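Local structure of complement C1r subcomponent (Homo sapiens, 6F1D) at residues 21-35 against 92-106. The protein acts as a serine protease of the classical complement pathway, pairing with C1s in the C1 complex and probably cleaving it upon activation. Numbering follows the deposited sequence.
Sequences PRSYPPDLRCNYSIR and AVDLLFFTDESGDSR. With CA (calcium ion), chain B.
T99 OG1 is held by two backbone groups of 21-35: it donates to P25 O (3.0 Å), in the carbonyl plane on a lone pair, and accepts from L28 N, nearly straight at 165°. The side chains of L28 and T99 run side by side. With OG1 between the backbone N and the carbonyl carbon (chi1 66°), T99 turns CG2 toward the Y24 ring, 3.4 Å from CE1, and over one face of the F97 ring, two residues before it. The F97 ring drives its edge into the face of Y24, CZ over the ring centre, planes 78° apart; water 3 lies over the opposite face. Y24 OH is hydrogen-bonded to D63 OD2 and to the backbone N of E53; both residues bind the calcium ion through their carboxylates. In 92-106, D100 OD1 (2.4 Å from the calcium ion) and S102 O bind it too, so Y24 ties the loop before strand 29-35 to the calcium site of the CUB β-sandwich. From there strands 29-35 and 92-98 pair antiparallel as neighbours in one sheet, with C30, Y32, I34, V93, L95 and F97 on its buried face. On the other face D94 takes S33 OG at OD1 (2.8 Å), from above the carboxylate plane, while OD2 offers its syn lone pair to R35 NH2 (2.9 Å) in a salt bridge. R35, its chain bent at chi2, lays its guanidinium across A92 CB, nearly perpendicular to the D94 carboxylate, and NH1 also donates to I34 O.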
loop_
_atom_site.group_PDB
_atom_site.type_symbol
_atom_site.label_atom_id
_atom_site.label_comp_id
_atom_site.label_asym_id
_atom_site.label_seq_id
_atom_site.Cartn_x
_atom_site.Cartn_y
_atom_site.Cartn_z
ATOM N N PRO A 21 13.236 2.165 -4.475
ATOM C CA PRO A 21 13.274 2.558 -3.064
ATOM C C PRO A 21 13.881 3.927 -2.886
ATOM O O PRO A 21 14.438 4.262 -1.823
ATOM C CB PRO A 21 14.166 1.491 -2.434
ATOM C CG PRO A 21 15.204 1.241 -3.531
ATOM C CD PRO A 21 14.512 1.541 -4.877
ATOM N N ARG A 22 13.798 4.721 -3.942
ATOM C CA ARG A 22 14.172 6.121 -3.865
ATOM C C ARG A 22 12.914 6.911 -3.482
ATOM O O ARG A 22 11.815 6.356 -3.379
ATOM C CB ARG A 22 14.793 6.590 -5.182
ATOM C CG ARG A 22 15.793 5.613 -5.770
ATOM C CD ARG A 22 16.437 6.125 -7.014
ATOM N NE ARG A 22 15.472 6.312 -8.097
ATOM C CZ ARG A 22 14.906 5.319 -8.774
ATOM N NH1 ARG A 22 15.184 4.054 -8.480
ATOM N NH2 ARG A 22 14.038 5.593 -9.735
ATOM N N SER A 23 13.080 8.204 -3.216
ATOM C CA SER A 23 12.010 9.012 -2.629
ATOM C C SER A 23 10.741 8.996 -3.473
ATOM O O SER A 23 10.782 9.359 -4.658
ATOM C CB SER A 23 12.453 10.472 -2.529
ATOM O OG SER A 23 13.757 10.583 -2.059
ATOM N N TYR A 24 9.597 8.755 -2.840
ATOM C CA TYR A 24 8.350 8.954 -3.583
ATOM C C TYR A 24 8.040 10.448 -3.764
ATOM O O TYR A 24 8.473 11.296 -2.979
ATOM C CB TYR A 24 7.190 8.224 -2.933
ATOM C CG TYR A 24 7.015 8.494 -1.475
ATOM C CD1 TYR A 24 6.384 9.644 -1.053
ATOM C CD2 TYR A 24 7.486 7.581 -0.529
ATOM C CE1 TYR A 24 6.206 9.928 0.296
ATOM C CE2 TYR A 24 7.314 7.836 0.845
ATOM C CZ TYR A 24 6.677 9.021 1.232
ATOM O OH TYR A 24 6.444 9.298 2.565
ATOM N N PRO A 25 7.347 10.805 -4.842
ATOM C CA PRO A 25 7.066 12.226 -5.146
ATOM C C PRO A 25 6.065 12.825 -4.165
ATOM O O PRO A 25 5.296 12.094 -3.532
ATOM C CB PRO A 25 6.465 12.162 -6.562
ATOM C CG PRO A 25 6.610 10.758 -7.010
ATOM C CD PRO A 25 6.737 9.905 -5.820
ATOM N N PRO A 26 5.984 14.150 -4.065
ATOM C CA PRO A 26 4.994 14.770 -3.190
ATOM C C PRO A 26 3.646 14.949 -3.880
ATOM O O PRO A 26 3.502 14.749 -5.082
ATOM C CB PRO A 26 5.636 16.136 -2.890
ATOM C CG PRO A 26 6.330 16.475 -4.157
ATOM C CD PRO A 26 6.843 15.171 -4.710
ATOM N N ASP A 27 2.641 15.298 -3.058
ATOM C CA ASP A 27 1.307 15.697 -3.490
ATOM C C ASP A 27 0.591 14.603 -4.268
ATOM O O ASP A 27 -0.237 14.884 -5.134
ATOM C CB ASP A 27 1.370 17.007 -4.274
ATOM C CG ASP A 27 1.881 18.150 -3.417
ATOM O OD1 ASP A 27 1.387 18.289 -2.267
ATOM O OD2 ASP A 27 2.789 18.887 -3.866
ATOM N N LEU A 28 0.867 13.349 -3.924
ATOM C CA LEU A 28 0.246 12.229 -4.597
ATOM C C LEU A 28 -1.082 11.892 -3.941
ATOM O O LEU A 28 -1.228 11.976 -2.717
ATOM C CB LEU A 28 1.120 10.991 -4.509
ATOM C CG LEU A 28 2.437 10.944 -5.249
ATOM C CD1 LEU A 28 3.089 9.578 -4.946
ATOM C CD2 LEU A 28 2.256 11.227 -6.753
ATOM N N ARG A 29 -2.022 11.440 -4.761
ATOM C CA ARG A 29 -3.179 10.664 -4.315
ATOM C C ARG A 29 -3.254 9.460 -5.244
ATOM O O ARG A 29 -3.867 9.532 -6.312
ATOM C CB ARG A 29 -4.475 11.506 -4.340
ATOM C CG ARG A 29 -4.240 13.004 -4.136
ATOM C CD ARG A 29 -5.485 13.752 -3.617
ATOM N NE ARG A 29 -5.539 15.138 -4.093
ATOM C CZ ARG A 29 -4.692 16.110 -3.736
ATOM N NH1 ARG A 29 -3.695 15.871 -2.884
ATOM N NH2 ARG A 29 -4.837 17.333 -4.240
ATOM N N CYS A 30 -2.601 8.374 -4.851
ATOM C CA CYS A 30 -2.464 7.167 -5.654
ATOM C C CYS A 30 -3.487 6.126 -5.217
ATOM O O CYS A 30 -3.698 5.922 -4.022
ATOM C CB CYS A 30 -1.053 6.582 -5.498
ATOM S SG CYS A 30 0.216 7.727 -5.915
ATOM N N ASN A 31 -4.115 5.463 -6.188
ATOM C CA ASN A 31 -5.031 4.363 -5.906
ATOM C C ASN A 31 -4.541 3.117 -6.629
ATOM O O ASN A 31 -4.448 3.105 -7.864
ATOM C CB ASN A 31 -6.458 4.719 -6.366
ATOM C CG ASN A 31 -7.440 3.559 -6.186
ATOM O OD1 ASN A 31 -7.367 2.792 -5.207
ATOM N ND2 ASN A 31 -8.367 3.428 -7.136
ATOM N N TYR A 32 -4.279 2.063 -5.869
ATOM C CA TYR A 32 -3.889 0.766 -6.393
ATOM C C TYR A 32 -4.995 -0.226 -6.070
ATOM O O TYR A 32 -5.370 -0.361 -4.910
ATOM C CB TYR A 32 -2.597 0.281 -5.738
ATOM C CG TYR A 32 -1.453 1.267 -5.782
ATOM C CD1 TYR A 32 -0.452 1.138 -6.729
ATOM C CD2 TYR A 32 -1.351 2.304 -4.841
ATOM C CE1 TYR A 32 0.618 2.040 -6.784
ATOM C CE2 TYR A 32 -0.273 3.204 -4.876
ATOM C CZ TYR A 32 0.696 3.054 -5.846
ATOM O OH TYR A 32 1.750 3.937 -5.903
ATOM N N SER A 33 -5.519 -0.910 -7.070
ATOM C CA SER A 33 -6.581 -1.883 -6.830
ATOM C C SER A 33 -6.092 -3.274 -7.181
ATOM O O SER A 33 -5.448 -3.467 -8.223
ATOM C CB SER A 33 -7.843 -1.553 -7.667
ATOM O OG SER A 33 -8.317 -0.243 -7.366
ATOM N N ILE A 34 -6.458 -4.253 -6.359
ATOM C CA ILE A 34 -6.252 -5.669 -6.659
ATOM C C ILE A 34 -7.614 -6.324 -6.773
ATOM O O ILE A 34 -8.453 -6.181 -5.872
ATOM C CB ILE A 34 -5.442 -6.369 -5.560
ATOM C CG1 ILE A 34 -4.215 -5.538 -5.220
ATOM C CG2 ILE A 34 -5.088 -7.813 -6.019
ATOM C CD1 ILE A 34 -3.416 -6.163 -4.037
ATOM N N ARG A 35 -7.849 -7.021 -7.871
ATOM C CA ARG A 35 -9.138 -7.682 -8.067
ATOM C C ARG A 35 -8.849 -9.073 -8.597
ATOM O O ARG A 35 -8.290 -9.205 -9.693
ATOM C CB ARG A 35 -10.025 -6.901 -9.048
ATOM C CG ARG A 35 -10.441 -5.482 -8.544
ATOM C CD ARG A 35 -11.488 -5.638 -7.457
ATOM N NE ARG A 35 -12.037 -4.370 -6.974
ATOM C CZ ARG A 35 -11.374 -3.483 -6.240
ATOM N NH1 ARG A 35 -10.100 -3.714 -5.878
ATOM N NH2 ARG A 35 -12.008 -2.361 -5.853
ATOM N N ALA A 92 -10.855 -8.414 -3.196
ATOM C CA ALA A 92 -10.844 -7.028 -3.688
ATOM C C ALA A 92 -10.154 -6.176 -2.642
ATOM O O ALA A 92 -10.686 -6.002 -1.541
ATOM C CB ALA A 92 -12.263 -6.512 -3.927
ATOM N N VAL A 93 -8.976 -5.667 -2.967
ATOM C CA VAL A 93 -8.218 -4.808 -2.057
ATOM C C VAL A 93 -7.959 -3.477 -2.754
ATOM O O VAL A 93 -7.779 -3.437 -3.977
ATOM C CB VAL A 93 -6.916 -5.515 -1.641
ATOM C CG1 VAL A 93 -5.919 -4.567 -0.986
ATOM C CG2 VAL A 93 -7.301 -6.686 -0.686
ATOM N N ASP A 94 -7.995 -2.378 -2.000
ATOM C CA ASP A 94 -7.527 -1.111 -2.547
ATOM C C ASP A 94 -6.500 -0.528 -1.588
ATOM O O ASP A 94 -6.675 -0.607 -0.369
ATOM C CB ASP A 94 -8.663 -0.130 -2.753
ATOM C CG ASP A 94 -9.685 -0.624 -3.804
ATOM O OD1 ASP A 94 -9.667 -0.112 -4.966
ATOM O OD2 ASP A 94 -10.510 -1.518 -3.461
ATOM N N LEU A 95 -5.414 0.006 -2.132
ATOM C CA LEU A 95 -4.450 0.802 -1.371
ATOM C C LEU A 95 -4.520 2.237 -1.858
ATOM O O LEU A 95 -4.514 2.484 -3.064
ATOM C CB LEU A 95 -3.034 0.289 -1.534
ATOM C CG LEU A 95 -2.881 -1.137 -1.015
ATOM C CD1 LEU A 95 -3.054 -2.038 -2.205
ATOM C CD2 LEU A 95 -1.506 -1.301 -0.389
ATOM N N LEU A 96 -4.611 3.164 -0.921
ATOM C CA LEU A 96 -4.637 4.586 -1.202
ATOM C C LEU A 96 -3.365 5.125 -0.566
ATOM O O LEU A 96 -3.134 4.906 0.618
ATOM C CB LEU A 96 -5.857 5.252 -0.574
ATOM C CG LEU A 96 -7.240 4.841 -1.043
ATOM C CD1 LEU A 96 -8.238 5.868 -0.506
ATOM C CD2 LEU A 96 -7.249 4.759 -2.570
ATOM N N PHE A 97 -2.521 5.772 -1.349
ATOM C CA PHE A 97 -1.306 6.393 -0.821
ATOM C C PHE A 97 -1.403 7.901 -1.040
ATOM O O PHE A 97 -1.448 8.355 -2.191
ATOM C CB PHE A 97 -0.095 5.792 -1.552
ATOM C CG PHE A 97 1.245 6.221 -1.027
ATOM C CD1 PHE A 97 2.257 6.492 -1.921
ATOM C CD2 PHE A 97 1.503 6.293 0.332
ATOM C CE1 PHE A 97 3.540 6.883 -1.463
ATOM C CE2 PHE A 97 2.786 6.671 0.793
ATOM C CZ PHE A 97 3.784 6.945 -0.108
ATOM N N PHE A 98 -1.400 8.670 0.048
ATOM C CA PHE A 98 -1.463 10.127 -0.001
ATOM C C PHE A 98 -0.142 10.693 0.492
ATOM O O PHE A 98 0.360 10.254 1.528
ATOM C CB PHE A 98 -2.548 10.670 0.922
ATOM C CG PHE A 98 -3.942 10.188 0.606
ATOM C CD1 PHE A 98 -4.718 10.854 -0.328
ATOM C CD2 PHE A 98 -4.495 9.105 1.292
ATOM C CE1 PHE A 98 -6.014 10.442 -0.611
ATOM C CE2 PHE A 98 -5.808 8.681 1.019
ATOM C CZ PHE A 98 -6.560 9.354 0.067
ATOM N N THR A 99 0.405 11.672 -0.209
ATOM C CA THR A 99 1.639 12.270 0.275
ATOM C C THR A 99 1.505 13.773 0.226
ATOM O O THR A 99 0.792 14.337 -0.622
ATOM C CB THR A 99 2.871 11.841 -0.537
ATOM O OG1 THR A 99 2.760 12.350 -1.877
ATOM C CG2 THR A 99 2.942 10.321 -0.639
ATOM N N ASP A 100 2.206 14.435 1.122
ATOM C CA ASP A 100 2.073 15.878 1.222
ATOM C C ASP A 100 3.169 16.552 0.396
ATOM O O ASP A 100 3.790 15.915 -0.450
ATOM C CB ASP A 100 2.120 16.316 2.686
ATOM C CG ASP A 100 3.514 16.120 3.333
ATOM O OD1 ASP A 100 4.447 15.570 2.689
ATOM O OD2 ASP A 100 3.663 16.513 4.525
ATOM N N GLU A 101 3.475 17.821 0.690
ATOM C CA GLU A 101 4.274 18.632 -0.221
ATOM C C GLU A 101 5.788 18.424 -0.101
ATOM O O GLU A 101 6.509 18.948 -0.953
ATOM C CB GLU A 101 3.950 20.124 -0.008
ATOM C CG GLU A 101 4.323 20.657 1.385
ATOM C CD GLU A 101 3.854 22.108 1.642
ATOM O OE1 GLU A 101 2.653 22.421 1.420
ATOM O OE2 GLU A 101 4.696 22.939 2.064
ATOM N N SER A 102 6.307 17.707 0.913
ATOM C CA SER A 102 7.763 17.681 1.088
ATOM C C SER A 102 8.226 16.397 1.773
ATOM O O SER A 102 7.427 15.618 2.318
ATOM C CB SER A 102 8.233 18.869 1.916
ATOM O OG SER A 102 7.761 18.684 3.260
ATOM N N GLY A 103 9.546 16.216 1.768
ATOM C CA GLY A 103 10.222 15.124 2.435
ATOM C C GLY A 103 10.809 14.123 1.440
ATOM O O GLY A 103 10.398 14.029 0.278
ATOM N N ASP A 104 11.798 13.367 1.925
ATOM C CA ASP A 104 12.511 12.351 1.155
ATOM C C ASP A 104 12.394 11.062 1.971
ATOM O O ASP A 104 13.102 10.894 2.967
ATOM C CB ASP A 104 13.968 12.738 0.948
ATOM C CG ASP A 104 14.155 13.767 -0.188
ATOM O OD1 ASP A 104 13.715 13.481 -1.334
ATOM O OD2 ASP A 104 14.737 14.845 0.068
ATOM N N SER A 105 11.466 10.193 1.604
ATOM C CA SER A 105 11.277 8.910 2.274
ATOM C C SER A 105 11.266 7.839 1.204
ATOM O O SER A 105 10.793 8.070 0.076
ATOM C CB SER A 105 9.962 8.856 3.093
ATOM O OG SER A 105 9.677 10.114 3.683
ATOM N N ARG A 106 11.726 6.649 1.573
ATOM C CA ARG A 106 11.993 5.652 0.542
ATOM C C ARG A 106 10.728 4.981 0.028
ATOM O O ARG A 106 10.742 4.468 -1.093
ATOM C CB ARG A 106 12.982 4.612 1.062
ATOM C CG ARG A 106 14.350 5.237 1.403
ATOM C CD ARG A 106 15.267 4.236 2.003
ATOM N NE ARG A 106 16.005 3.552 0.960
ATOM C CZ ARG A 106 16.826 2.532 1.186
ATOM N NH1 ARG A 106 17.008 2.096 2.432
ATOM N NH2 ARG A 106 17.468 1.959 0.169
HETATM CA CA CA B . 5.902 13.724 2.703
HETATM O O HOH W 1 17.214 4.761 -1.447
HETATM O O HOH W 2 7.747 13.487 -1.248
HETATM O O HOH W 3 9.414 11.104 -0.214
HETATM O O HOH W 4 5.418 19.957 -3.309
HETATM O O HOH W 5 -2.064 14.497 -1.495
HETATM O O HOH W 6 -10.760 1.576 -6.491
HETATM O O HOH W 7 5.545 13.750 0.408
HETATM O O HOH W 8 7.993 12.448 2.036
#